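Local coordinates for protein methyltransferase (Streptomyces avermitilis, PDB 3GIW) that binds S-adenosyl-L-homocysteine and is probably an S-adenosylmethionine-dependent methyltransferase of unknown substrate, at residues Arg16-Glu20 with Pro115-Thr119; Ile79-Ile85 with Arg160-Val166; Ile200-Glu204 with Leu226-Ala232; Phe236-Val242 with Ala272-Pro277. Residue numbers count along the deposited sequence, not the author numbering.

Contact 1. Residues Arg16-Glu20 with Pro115-Thr119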
loop_
_atom_site.group_PDB
_atom_site.type_symbol
_atom_site.label_atom_id
_atom_site.label_comp_id
_atom_site.label_asym_id
_atom_site.label_seq_id
_atom_site.Cartn_x
_atom_site.Cartn_y
_atom_site.Cartn_z
ATOM N N ARG A 16 10.418 -18.911 11.271
ATOM C CA ARG A 16 10.403 -17.946 10.117
ATOM C C ARG A 16 10.049 -16.522 10.535
ATOM O O ARG A 16 10.516 -15.568 9.931
ATOM C CB ARG A 16 9.380 -18.358 9.054
ATOM C CG ARG A 16 9.602 -19.706 8.393
ATOM C CD ARG A 16 8.812 -19.749 7.089
ATOM N NE ARG A 16 9.449 -18.896 6.083
ATOM C CZ ARG A 16 8.827 -18.055 5.257
ATOM N NH1 ARG A 16 7.498 -17.881 5.288
ATOM N NH2 ARG A 16 9.562 -17.362 4.400
ATOM N N ILE A 17 9.219 -16.396 11.559
ATOM C CA ILE A 17 8.593 -15.118 11.932
ATOM C C ILE A 17 9.536 -14.034 12.485
ATOM O O ILE A 17 9.239 -12.850 12.363
ATOM C CB ILE A 17 7.452 -15.353 12.970
ATOM C CG1 ILE A 17 6.367 -16.256 12.385
ATOM C CG2 ILE A 17 6.838 -14.018 13.455
ATOM C CD1 ILE A 17 5.572 -15.621 11.312
ATOM N N ASP A 18 10.649 -14.413 13.100
ATOM C CA ASP A 18 11.550 -13.442 13.767
ATOM C C ASP A 18 10.796 -12.432 14.658
ATOM O O ASP A 18 10.680 -11.238 14.345
ATOM C CB ASP A 18 12.450 -12.721 12.759
ATOM C CG ASP A 18 13.494 -11.805 13.431
ATOM O OD1 ASP A 18 13.787 -11.966 14.639
ATOM O OD2 ASP A 18 14.007 -10.892 12.744
ATOM N N THR A 19 10.302 -12.927 15.783
ATOM C CA THR A 19 9.529 -12.122 16.723
ATOM C C THR A 19 10.351 -11.148 17.561
ATOM O O THR A 19 9.771 -10.303 18.237
ATOM C CB THR A 19 8.754 -13.009 17.702
ATOM O OG1 THR A 19 9.684 -13.714 18.534
ATOM C CG2 THR A 19 7.850 -13.969 16.949
ATOM N N GLU A 20 11.680 -11.256 17.533
ATOM C CA GLU A 20 12.519 -10.429 18.388
ATOM C C GLU A 20 12.961 -9.114 17.755
ATOM O O GLU A 20 13.535 -8.289 18.451
ATOM C CB GLU A 20 13.739 -11.220 18.884
ATOM C CG GLU A 20 13.376 -12.450 19.710
ATOM C CD GLU A 20 12.373 -12.147 20.819
ATOM O OE1 GLU A 20 12.760 -11.466 21.806
ATOM O OE2 GLU A 20 11.193 -12.586 20.699
ATOM N N PRO A 115 7.052 -12.997 6.457
ATOM C CA PRO A 115 6.488 -14.324 6.724
ATOM C C PRO A 115 5.197 -14.361 7.585
ATOM O O PRO A 115 4.437 -15.324 7.467
ATOM C CB PRO A 115 7.629 -15.051 7.435
ATOM C CG PRO A 115 8.846 -14.353 6.959
ATOM C CD PRO A 115 8.490 -12.949 6.788
ATOM N N ILE A 116 4.942 -13.368 8.444
ATOM C CA ILE A 116 3.701 -13.384 9.246
ATOM C C ILE A 116 2.443 -13.293 8.352
ATOM O O ILE A 116 1.366 -13.834 8.663
ATOM C CB ILE A 116 3.693 -12.251 10.294
ATOM C CG1 ILE A 116 2.697 -12.572 11.419
ATOM C CG2 ILE A 116 3.375 -10.859 9.663
ATOM C CD1 ILE A 116 2.740 -11.575 12.593
ATOM N N VAL A 117 2.555 -12.617 7.198
ATOM C CA VAL A 117 1.374 -12.472 6.328
ATOM C C VAL A 117 0.908 -13.855 5.824
ATOM O O VAL A 117 -0.290 -14.171 5.811
ATOM C CB VAL A 117 1.590 -11.422 5.187
ATOM C CG1 VAL A 117 0.302 -11.269 4.342
ATOM C CG2 VAL A 117 1.992 -10.082 5.811
ATOM N N LEU A 118 1.851 -14.690 5.410
ATOM C CA LEU A 118 1.516 -16.054 5.002
ATOM C C LEU A 118 0.712 -16.770 6.117
ATOM O O LEU A 118 -0.278 -17.407 5.828
ATOM C CB LEU A 118 2.778 -16.848 4.653
ATOM C CG LEU A 118 2.507 -18.286 4.161
ATOM C CD1 LEU A 118 1.629 -18.334 2.898
ATOM C CD2 LEU A 118 3.835 -19.027 3.962
ATOM N N THR A 119 1.131 -16.617 7.373
ATOM C CA THR A 119 0.396 -17.280 8.471
ATOM C C THR A 119 -1.040 -16.802 8.636
ATOM O O THR A 119 -1.867 -17.523 9.221
ATOM C CB THR A 119 1.109 -17.152 9.839
ATOM O OG1 THR A 119 0.949 -15.838 10.391
ATOM C CG2 THR A 119 2.604 -17.525 9.711
HETATM O O HOH W 1 5.474 -17.972 7.415
#

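Contact 2. Residues Ile79-Ile85 with Arg160-Val166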
loop_
_atom_site.group_PDB
_atom_site.type_symbol
_atom_site.label_atom_id
_atom_site.label_comp_id
_atom_site.label_asym_id
_atom_site.label_seq_id
_atom_site.Cartn_x
_atom_site.Cartn_y
_atom_site.Cartn_z
ATOM N N ILE A 79 -12.862 -1.464 -12.786
ATOM C CA ILE A 79 -11.786 -2.435 -12.685
ATOM C C ILE A 79 -12.224 -3.663 -11.881
ATOM O O ILE A 79 -12.872 -3.556 -10.811
ATOM C CB ILE A 79 -10.511 -1.813 -12.051
ATOM C CG1 ILE A 79 -9.935 -0.701 -12.952
ATOM C CG2 ILE A 79 -9.463 -2.898 -11.736
ATOM C CD1 ILE A 79 -9.398 -1.205 -14.335
ATOM N N ARG A 80 -11.903 -4.840 -12.408
ATOM C CA ARG A 80 -12.313 -6.112 -11.819
ATOM C C ARG A 80 -11.132 -7.018 -11.475
ATOM O O ARG A 80 -11.347 -8.175 -11.101
ATOM C CB ARG A 80 -13.268 -6.861 -12.783
ATOM C CG ARG A 80 -14.526 -6.084 -13.142
ATOM C CD ARG A 80 -15.498 -6.058 -11.992
ATOM N NE ARG A 80 -16.657 -5.205 -12.269
ATOM C CZ ARG A 80 -16.805 -3.936 -11.900
ATOM N NH1 ARG A 80 -15.886 -3.275 -11.181
ATOM N NH2 ARG A 80 -17.919 -3.305 -12.237
ATOM N N GLN A 81 -9.903 -6.502 -11.591
ATOM C CA GLN A 81 -8.697 -7.252 -11.276
ATOM C C GLN A 81 -7.699 -6.346 -10.582
ATOM O O GLN A 81 -7.434 -5.231 -11.038
ATOM C CB GLN A 81 -8.048 -7.761 -12.572
ATOM C CG GLN A 81 -8.956 -8.652 -13.412
ATOM C CD GLN A 81 -8.188 -9.366 -14.489
ATOM O OE1 GLN A 81 -8.106 -10.615 -14.492
ATOM N NE2 GLN A 81 -7.594 -8.585 -15.414
ATOM N N PHE A 82 -7.101 -6.845 -9.500
ATOM C CA PHE A 82 -6.169 -6.070 -8.683
ATOM C C PHE A 82 -4.940 -6.910 -8.350
ATOM O O PHE A 82 -5.069 -8.098 -8.012
ATOM C CB PHE A 82 -6.857 -5.646 -7.359
ATOM C CG PHE A 82 -8.055 -4.775 -7.556
ATOM C CD1 PHE A 82 -9.271 -5.321 -7.993
ATOM C CD2 PHE A 82 -7.971 -3.403 -7.362
ATOM C CE1 PHE A 82 -10.401 -4.511 -8.220
ATOM C CE2 PHE A 82 -9.093 -2.603 -7.608
ATOM C CZ PHE A 82 -10.283 -3.153 -8.015
ATOM N N LEU A 83 -3.773 -6.271 -8.404
ATOM C CA LEU A 83 -2.505 -6.812 -7.982
ATOM C C LEU A 83 -1.944 -5.888 -6.888
ATOM O O LEU A 83 -1.531 -4.772 -7.172
ATOM C CB LEU A 83 -1.543 -6.903 -9.166
ATOM C CG LEU A 83 -0.147 -7.444 -8.864
ATOM C CD1 LEU A 83 -0.122 -8.755 -8.085
ATOM C CD2 LEU A 83 0.689 -7.593 -10.169
ATOM N N ASP A 84 -1.936 -6.392 -5.650
ATOM C CA ASP A 84 -1.585 -5.596 -4.476
ATOM C C ASP A 84 -0.210 -5.986 -3.978
ATOM O O ASP A 84 0.026 -7.127 -3.528
ATOM C CB ASP A 84 -2.609 -5.843 -3.380
ATOM C CG ASP A 84 -2.438 -4.921 -2.165
ATOM O OD1 ASP A 84 -2.209 -3.704 -2.331
ATOM O OD2 ASP A 84 -2.598 -5.425 -1.013
ATOM N N ILE A 85 0.734 -5.052 -4.064
ATOM C CA ILE A 85 2.132 -5.299 -3.759
ATOM C C ILE A 85 2.450 -4.712 -2.381
ATOM O O ILE A 85 2.362 -3.503 -2.192
ATOM C CB ILE A 85 3.073 -4.655 -4.823
ATOM C CG1 ILE A 85 2.664 -5.101 -6.229
ATOM C CG2 ILE A 85 4.565 -4.940 -4.479
ATOM C CD1 ILE A 85 2.750 -6.546 -6.470
ATOM N N ARG A 160 -6.489 -8.247 -19.773
ATOM C CA ARG A 160 -7.599 -7.357 -19.391
ATOM C C ARG A 160 -7.108 -6.404 -18.299
ATOM O O ARG A 160 -6.128 -6.699 -17.644
ATOM C CB ARG A 160 -8.818 -8.148 -18.921
ATOM C CG ARG A 160 -9.436 -8.963 -20.056
ATOM C CD ARG A 160 -10.384 -10.033 -19.559
ATOM N NE ARG A 160 -10.677 -11.007 -20.617
ATOM C CZ ARG A 160 -11.524 -10.788 -21.607
ATOM N NH1 ARG A 160 -12.149 -9.627 -21.690
ATOM N NH2 ARG A 160 -11.721 -11.723 -22.534
ATOM N N PRO A 161 -7.742 -5.226 -18.143
ATOM C CA PRO A 161 -7.217 -4.244 -17.204
ATOM C C PRO A 161 -7.033 -4.779 -15.787
ATOM O O PRO A 161 -7.856 -5.530 -15.254
ATOM C CB PRO A 161 -8.249 -3.119 -17.268
ATOM C CG PRO A 161 -8.860 -3.258 -18.639
ATOM C CD PRO A 161 -8.931 -4.730 -18.865
ATOM N N VAL A 162 -5.958 -4.299 -15.168
ATOM C CA VAL A 162 -5.606 -4.592 -13.779
ATOM C C VAL A 162 -5.252 -3.272 -13.069
ATOM O O VAL A 162 -4.633 -2.395 -13.678
ATOM C CB VAL A 162 -4.349 -5.509 -13.747
ATOM C CG1 VAL A 162 -3.871 -5.786 -12.331
ATOM C CG2 VAL A 162 -4.611 -6.899 -14.419
ATOM N N ALA A 163 -5.679 -3.117 -11.807
ATOM C CA ALA A 163 -5.154 -2.048 -10.941
ATOM C C ALA A 163 -3.996 -2.588 -10.107
ATOM O O ALA A 163 -4.177 -3.538 -9.323
ATOM C CB ALA A 163 -6.211 -1.515 -10.021
ATOM N N LEU A 164 -2.835 -1.980 -10.299
ATOM C CA LEU A 164 -1.623 -2.260 -9.564
ATOM C C LEU A 164 -1.637 -1.315 -8.366
ATOM O O LEU A 164 -1.538 -0.099 -8.540
ATOM C CB LEU A 164 -0.395 -2.018 -10.434
ATOM C CG LEU A 164 0.961 -2.252 -9.788
ATOM C CD1 LEU A 164 1.181 -3.698 -9.354
ATOM C CD2 LEU A 164 2.095 -1.815 -10.735
ATOM N N THR A 165 -1.782 -1.897 -7.169
ATOM C CA THR A 165 -1.784 -1.122 -5.915
ATOM C C THR A 165 -0.468 -1.306 -5.155
ATOM O O THR A 165 -0.089 -2.445 -4.823
ATOM C CB THR A 165 -3.049 -1.423 -5.054
ATOM O OG1 THR A 165 -3.137 -2.802 -4.768
ATOM C CG2 THR A 165 -4.320 -1.080 -5.836
ATOM N N VAL A 166 0.240 -0.209 -4.906
ATOM C CA VAL A 166 1.554 -0.213 -4.229
ATOM C C VAL A 166 1.411 0.826 -3.092
ATOM O O VAL A 166 1.772 1.988 -3.269
ATOM C CB VAL A 166 2.725 0.119 -5.187
ATOM C CG1 VAL A 166 4.041 -0.069 -4.471
ATOM C CG2 VAL A 166 2.670 -0.805 -6.445
HETATM O O HOH W 2 -10.591 -5.309 -14.990
#

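Contact 3. Residues Ile200-Glu204 with Leu226-Ala232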
loop_
_atom_site.group_PDB
_atom_site.type_symbol
_atom_site.label_atom_id
_atom_site.label_comp_id
_atom_site.label_asym_id
_atom_site.label_seq_id
_atom_site.Cartn_x
_atom_site.Cartn_y
_atom_site.Cartn_z
ATOM N N ILE A 200 2.764 7.327 -1.009
ATOM C CA ILE A 200 4.189 7.597 -0.999
ATOM C C ILE A 200 4.564 8.496 0.196
ATOM O O ILE A 200 4.043 9.611 0.337
ATOM C CB ILE A 200 4.588 8.303 -2.327
ATOM C CG1 ILE A 200 4.288 7.395 -3.541
ATOM C CG2 ILE A 200 6.077 8.697 -2.376
ATOM C CD1 ILE A 200 4.360 8.070 -4.912
ATOM N N GLY A 201 5.468 7.997 1.043
ATOM C CA GLY A 201 5.844 8.720 2.265
ATOM C C GLY A 201 6.631 9.997 1.939
ATOM O O GLY A 201 7.457 10.029 0.986
ATOM N N THR A 202 6.356 11.066 2.682
ATOM C CA THR A 202 7.003 12.369 2.511
ATOM C C THR A 202 7.283 13.017 3.882
ATOM O O THR A 202 6.519 12.811 4.813
ATOM C CB THR A 202 6.151 13.329 1.663
ATOM O OG1 THR A 202 6.805 14.606 1.569
ATOM C CG2 THR A 202 4.746 13.510 2.253
ATOM N N ALA A 203 8.385 13.754 3.985
ATOM C CA ALA A 203 8.684 14.598 5.157
ATOM C C ALA A 203 8.335 16.068 4.996
ATOM O O ALA A 203 8.602 16.863 5.903
ATOM C CB ALA A 203 10.153 14.481 5.558
ATOM N N GLU A 204 7.759 16.453 3.864
ATOM C CA GLU A 204 7.625 17.877 3.567
ATOM C C GLU A 204 6.757 18.638 4.568
ATOM O O GLU A 204 7.009 19.815 4.824
ATOM C CB GLU A 204 7.105 18.085 2.145
ATOM C CG GLU A 204 8.019 17.533 1.048
ATOM C CD GLU A 204 7.713 18.138 -0.300
ATOM O OE1 GLU A 204 8.232 19.237 -0.634
ATOM O OE2 GLU A 204 6.945 17.495 -1.034
ATOM N N LEU A 226 12.026 8.918 2.025
ATOM C CA LEU A 226 10.909 9.856 1.934
ATOM C C LEU A 226 11.127 10.788 0.763
ATOM O O LEU A 226 12.264 11.188 0.484
ATOM C CB LEU A 226 10.714 10.579 3.289
ATOM C CG LEU A 226 10.450 9.630 4.465
ATOM C CD1 LEU A 226 10.355 10.483 5.717
ATOM C CD2 LEU A 226 9.201 8.741 4.288
ATOM N N ARG A 227 10.037 11.122 0.083
ATOM C CA ARG A 227 10.081 11.820 -1.191
ATOM C C ARG A 227 9.327 13.149 -1.218
ATOM O O ARG A 227 8.318 13.313 -0.501
ATOM C CB ARG A 227 9.524 10.885 -2.272
ATOM C CG ARG A 227 10.442 9.755 -2.616
ATOM C CD ARG A 227 9.850 8.762 -3.629
ATOM N NE ARG A 227 10.870 7.764 -3.994
ATOM C CZ ARG A 227 11.111 6.638 -3.325
ATOM N NH1 ARG A 227 10.411 6.284 -2.275
ATOM N NH2 ARG A 227 12.064 5.814 -3.759
ATOM N N THR A 228 9.814 14.066 -2.044
ATOM C CA THR A 228 9.085 15.293 -2.339
ATOM C C THR A 228 7.955 15.043 -3.345
ATOM O O THR A 228 7.904 13.990 -3.987
ATOM C CB THR A 228 10.028 16.338 -2.914
ATOM O OG1 THR A 228 10.518 15.839 -4.173
ATOM C CG2 THR A 228 11.184 16.666 -1.914
ATOM N N HIS A 229 7.092 16.033 -3.531
ATOM C CA HIS A 229 6.068 15.935 -4.567
ATOM C C HIS A 229 6.687 15.671 -5.967
ATOM O O HIS A 229 6.212 14.818 -6.722
ATOM C CB HIS A 229 5.188 17.211 -4.552
ATOM C CG HIS A 229 3.977 17.110 -5.418
ATOM N ND1 HIS A 229 4.022 17.337 -6.774
ATOM C CD2 HIS A 229 2.695 16.784 -5.129
ATOM C CE1 HIS A 229 2.812 17.150 -7.285
ATOM N NE2 HIS A 229 1.993 16.828 -6.307
ATOM N N ALA A 230 7.758 16.416 -6.295
ATOM C CA ALA A 230 8.449 16.215 -7.582
ATOM C C ALA A 230 8.955 14.787 -7.759
ATOM O O ALA A 230 8.845 14.218 -8.844
ATOM C CB ALA A 230 9.607 17.185 -7.775
ATOM N N GLU A 231 9.500 14.189 -6.702
ATOM C CA GLU A 231 9.942 12.815 -6.754
ATOM C C GLU A 231 8.777 11.836 -6.870
ATOM O O GLU A 231 8.883 10.821 -7.590
ATOM C CB GLU A 231 10.792 12.519 -5.521
ATOM C CG GLU A 231 12.162 13.232 -5.571
ATOM C CD GLU A 231 12.941 13.138 -4.284
ATOM O OE1 GLU A 231 12.348 13.080 -3.180
ATOM O OE2 GLU A 231 14.177 13.104 -4.392
ATOM N N ALA A 232 7.648 12.124 -6.212
ATOM C CA ALA A 232 6.475 11.281 -6.350
ATOM C C ALA A 232 5.971 11.268 -7.802
ATOM O O ALA A 232 5.489 10.241 -8.303
ATOM C CB ALA A 232 5.378 11.770 -5.404
HETATM O O HOH W 3 8.735 7.728 -0.369
#

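Contact 4. Residues Phe236-Val242 with Ala272-Pro277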
loop_
_atom_site.group_PDB
_atom_site.type_symbol
_atom_site.label_atom_id
_atom_site.label_comp_id
_atom_site.label_asym_id
_atom_site.label_seq_id
_atom_site.Cartn_x
_atom_site.Cartn_y
_atom_site.Cartn_z
ATOM N N PHE A 236 4.551 8.466 -11.983
ATOM C CA PHE A 236 3.331 8.588 -12.771
ATOM C C PHE A 236 3.573 9.200 -14.164
ATOM O O PHE A 236 2.624 9.465 -14.920
ATOM C CB PHE A 236 2.303 9.380 -11.957
ATOM C CG PHE A 236 1.843 8.660 -10.746
ATOM C CD1 PHE A 236 0.840 7.734 -10.832
ATOM C CD2 PHE A 236 2.425 8.895 -9.496
ATOM C CE1 PHE A 236 0.389 7.057 -9.713
ATOM C CE2 PHE A 236 1.972 8.201 -8.384
ATOM C CZ PHE A 236 0.953 7.275 -8.498
ATOM N N GLU A 237 4.832 9.433 -14.513
ATOM C CA GLU A 237 5.177 9.954 -15.854
ATOM C C GLU A 237 4.671 9.044 -16.961
ATOM O O GLU A 237 4.839 7.844 -16.903
ATOM C CB GLU A 237 6.684 10.161 -15.986
ATOM C CG GLU A 237 7.195 11.344 -15.186
ATOM C CD GLU A 237 6.777 12.715 -15.744
ATOM O OE1 GLU A 237 6.545 12.822 -16.972
ATOM O OE2 GLU A 237 6.716 13.702 -14.957
ATOM N N GLY A 238 4.020 9.625 -17.967
ATOM C CA GLY A 238 3.437 8.818 -19.034
ATOM C C GLY A 238 2.076 8.222 -18.726
ATOM O O GLY A 238 1.483 7.592 -19.591
ATOM N N LEU A 239 1.607 8.354 -17.484
ATOM C CA LEU A 239 0.271 7.917 -17.055
ATOM C C LEU A 239 -0.681 9.094 -16.908
ATOM O O LEU A 239 -0.251 10.255 -16.814
ATOM C CB LEU A 239 0.361 7.148 -15.715
ATOM C CG LEU A 239 1.361 6.004 -15.665
ATOM C CD1 LEU A 239 1.378 5.277 -14.303
ATOM C CD2 LEU A 239 1.083 5.010 -16.780
ATOM N N GLU A 240 -1.973 8.803 -16.863
ATOM C CA GLU A 240 -3.002 9.835 -16.812
ATOM C C GLU A 240 -3.596 9.906 -15.401
ATOM O O GLU A 240 -4.398 9.083 -15.003
ATOM C CB GLU A 240 -4.082 9.568 -17.879
ATOM C CG GLU A 240 -3.480 9.565 -19.320
ATOM C CD GLU A 240 -4.493 9.488 -20.471
ATOM O OE1 GLU A 240 -5.638 9.086 -20.232
ATOM O OE2 GLU A 240 -4.123 9.852 -21.610
ATOM N N LEU A 241 -3.183 10.912 -14.647
ATOM C CA LEU A 241 -3.639 11.044 -13.259
ATOM C C LEU A 241 -5.119 11.311 -13.160
ATOM O O LEU A 241 -5.664 12.159 -13.891
ATOM C CB LEU A 241 -2.889 12.166 -12.500
ATOM C CG LEU A 241 -1.475 11.816 -12.030
ATOM C CD1 LEU A 241 -0.613 13.089 -11.824
ATOM C CD2 LEU A 241 -1.473 10.965 -10.776
ATOM N N VAL A 242 -5.782 10.606 -12.252
ATOM C CA VAL A 242 -7.143 10.919 -11.849
ATOM C C VAL A 242 -7.122 12.192 -10.982
ATOM O O VAL A 242 -6.287 12.309 -10.071
ATOM C CB VAL A 242 -7.765 9.737 -11.050
ATOM C CG1 VAL A 242 -9.197 10.060 -10.555
ATOM C CG2 VAL A 242 -7.761 8.458 -11.915
ATOM N N ALA A 272 -2.154 8.898 -4.958
ATOM C CA ALA A 272 -2.471 9.148 -6.347
ATOM C C ALA A 272 -2.913 7.885 -7.055
ATOM O O ALA A 272 -2.505 6.771 -6.688
ATOM C CB ALA A 272 -1.229 9.740 -7.086
ATOM N N VAL A 273 -3.755 8.083 -8.074
ATOM C CA VAL A 273 -4.257 7.005 -8.926
ATOM C C VAL A 273 -4.155 7.516 -10.359
ATOM O O VAL A 273 -4.502 8.683 -10.637
ATOM C CB VAL A 273 -5.723 6.703 -8.600
ATOM C CG1 VAL A 273 -6.310 5.615 -9.546
ATOM C CG2 VAL A 273 -5.863 6.284 -7.134
ATOM N N ALA A 274 -3.692 6.663 -11.280
ATOM C CA ALA A 274 -3.507 7.069 -12.670
ATOM C C ALA A 274 -3.766 5.897 -13.630
ATOM O O ALA A 274 -3.474 4.764 -13.317
ATOM C CB ALA A 274 -2.124 7.591 -12.908
ATOM N N ARG A 275 -4.288 6.236 -14.813
ATOM C CA ARG A 275 -4.616 5.270 -15.880
ATOM C C ARG A 275 -3.460 5.113 -16.857
ATOM O O ARG A 275 -2.810 6.103 -17.241
ATOM C CB ARG A 275 -5.840 5.758 -16.660
ATOM C CG ARG A 275 -6.347 4.797 -17.741
ATOM C CD ARG A 275 -7.727 5.229 -18.260
ATOM N NE ARG A 275 -8.262 4.291 -19.239
ATOM C CZ ARG A 275 -7.886 4.219 -20.514
ATOM N NH1 ARG A 275 -6.940 5.024 -20.999
ATOM N NH2 ARG A 275 -8.452 3.309 -21.302
ATOM N N LYS A 276 -3.217 3.873 -17.272
ATOM C CA LYS A 276 -2.248 3.568 -18.317
ATOM C C LYS A 276 -2.928 3.685 -19.702
ATOM O O LYS A 276 -3.882 2.961 -19.968
ATOM C CB LYS A 276 -1.705 2.138 -18.105
ATOM C CG LYS A 276 -0.732 1.683 -19.180
ATOM C CD LYS A 276 -0.142 0.335 -18.913
ATOM C CE LYS A 276 0.702 -0.135 -20.118
ATOM N NZ LYS A 276 1.573 -1.294 -19.709
ATOM N N PRO A 277 -2.424 4.584 -20.565
ATOM C CA PRO A 277 -2.994 4.734 -21.929
ATOM C C PRO A 277 -2.893 3.472 -22.749
ATOM O O PRO A 277 -1.967 2.672 -22.605
ATOM C CB PRO A 277 -2.132 5.838 -22.556
ATOM C CG PRO A 277 -1.484 6.533 -21.453
ATOM C CD PRO A 277 -1.371 5.580 -20.289
ATOM O OXT PRO A 277 -3.760 3.246 -23.608
HETATM O O HOH W 4 -4.915 10.840 -8.177
#

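Contact 1. Residues Arg16-Glu20 with Pro115-Thr119
Van der Waals contact carries most of this small interface, which buries 271 Å² summed over both sides. The evidence centres on one methyl group: Ile17 CD1 lies 3.6 Å from Ile116 CA, 4.0 Å from Ile116 CB and 3.9 Å from Thr119 CG2. The CA-to-CB bond of Ile17 points sideways, and it is the m, m rotamer that brings CD1 onto the first turn of the weakly bonded helix 115-119.

Pro115 CB lies over one face of the guanidinium, 3.6 Å from Arg16 NH1, and the same NH1 comes within 4.1 Å of Leu118 CD2.

Polar linkage is indirect, for no hydrogen bond joins the segments. Water 1 accepts from Arg16 NH1 at 2.9 Å and donates to Pro115 O at 2.8 Å, while NH1 also forms a salt bridge with Glu137 on strand 132-137.

The contact lays the loop before helix 24-31 on the short helix just after Asp112 of the S-adenosyl-L-homocysteine site, the Pro115 and Asp112 side chains being about 7 Å apart. Arg16 is thus tied to the neighbouring strand by charge but to this helix by van der Waals contact and a shared water, a surface attachment with little direct polar specificity.

Contact 2. Residues Ile79-Ile85 with Arg160-Val166
Strands 81-85 and 163-166 run parallel, their axes 4.8 Å apart at closest approach, with 21° between their N-to-C directions. The ladder is regular: Ala163 N donates to Gln81 O at 2.9 Å, Leu83 N to Ala163 O at 2.9 Å, Thr165 N to Leu83 O at 2.9 Å and Ile85 N to Thr165 O at 2.8 Å.

Side-chain conformations add further contacts. On the face bearing Phe82, Ala163, Asp84 and Thr165, Asp84 in t and Thr165 in p bring Thr165 OG1 to donate to Asp84 OD1 at 2.8 Å; Asp84 OD2 is bonded to Thr87. Phe82, in m, sets CD2 3.7 Å from Ala163 CB, with helix 95-102 covering this face. On the other face, Leu83 and Leu164 share the t, p conformation. Leu164 CD1 thereby reaches across to Leu83 CG at 4.0 Å and Ile85 CG1 at 3.7 Å.

At the entry to the strands, Gln81, in m, t, extends NE2 to donate to Pro161 O at 3.1 Å, while its OE1 accepts from Asp157 N. Ile79, m, m, rests CD1 3.7 Å from Pro161 CB.

Strand 81-85 also pairs with 107-112, and Ile85 borders Met140 of the S-adenosyl-L-homocysteine site. The pairing is the central one of a sheet ordered 3-2-1-4-5-7-6 with strand 269-275 antiparallel, as in class I methyltransferases.

Contact 3. Residues Ile200-Glu204 with Leu226-Ala232
Three hydrogen bonds fasten the end of strand 195-201 to the approach of helix 229-234. Arg227 N donates to Gly201 O at 2.9 Å (167°), Thr202 OG1 to Arg227 O at 2.9 Å, and His229 N to Glu204 OE2 at 2.9 Å, with a more bent angle of 142°; that carboxylate oxygen is also bonded to Tyr270. Thr202 OG1 in turn accepts from Glu204 N at 3.1 Å, closing an ST turn. Water 3 adds a bridge, donating to Gly201 O at 3.0 Å and accepting from Arg227 NH1 at 2.9 Å.

Packing lies around this polar core. Ile200 CD1 meets Ala232 CB at 3.9 Å, and Ala203 CB meets Leu226 CD1 at 4.0 Å. At Gly201 an ideal CB would fall 2.9 Å from Leu226 CD2, so the close fit depends on the missing side chain.

Thr228 is the N-cap: Glu231 N donates to Thr228 OG1 at 3.2 Å, and Thr228 N to Glu231 OE1 at 2.9 Å. This reciprocal pair is a capping box, here reinforced by Glu204 at the first helical turn.

Contact 4. Residues Phe236-Val242 with Ala272-Pro277
Within strand 269-275, Ala272 CB lies 3.6 Å from Phe236 CZ and 3.9 Å from Leu241 CD2. Val273 supplies the first ladder bond: Val242 N donates to Val273 O at 2.8 Å, and water 4 accepts from Val273 N at 3.0 Å while donating to Val242 O at 2.8 Å. Ala274 forms a non-hydrogen-bonded pair with Leu241, CA to CA only 4.0 Å; its small CB fits 3.6 Å from Phe236 CD1 and 3.8 Å from Leu239 CB. Arg275 pairs with Glu240 through two bonds, Glu240 N to Arg275 O and Arg275 N to Glu240 O, both 2.9 Å, but their charges stay beyond salt-bridge range (Glu240 OE1 to Arg275 NH1, 4.3 Å). Lys276 turns away, and its NZ is bonded to Leu190 O and Leu187 O. Pro277, the C-terminal residue, places CD 3.6 Å from Gly238 O, in the type II turn Phe236-Leu239.

Backbone bonds therefore hold this antiparallel edge, and two alanines leave room for Phe236 and the leucines on one face.

In the fold
From the N terminus, contact 1 closes the first long loop, returning helix 115-119 to the leading segment 16-20. Contact 2 opens inside that loop and ends beyond it, so the two cross: their segments alternate, although their centres lie about 26 Å apart. Contact 2 joins two central parallel strands. Contacts 3 and 4 follow in series, closing shorter loops of 21 and 29 intervening residues respectively. Contact 3 ties the end of strand 195-201, neighbour of 163-167, to helix 229-234; contact 4 pairs the antiparallel strands 269-275 and 240-248 at the sheet's edge. These two touch, Ile200 CD1 lying 4.2 Å from Phe236 CE2, whereas contacts 1 and 4 occupy opposite sides of the chain's centre.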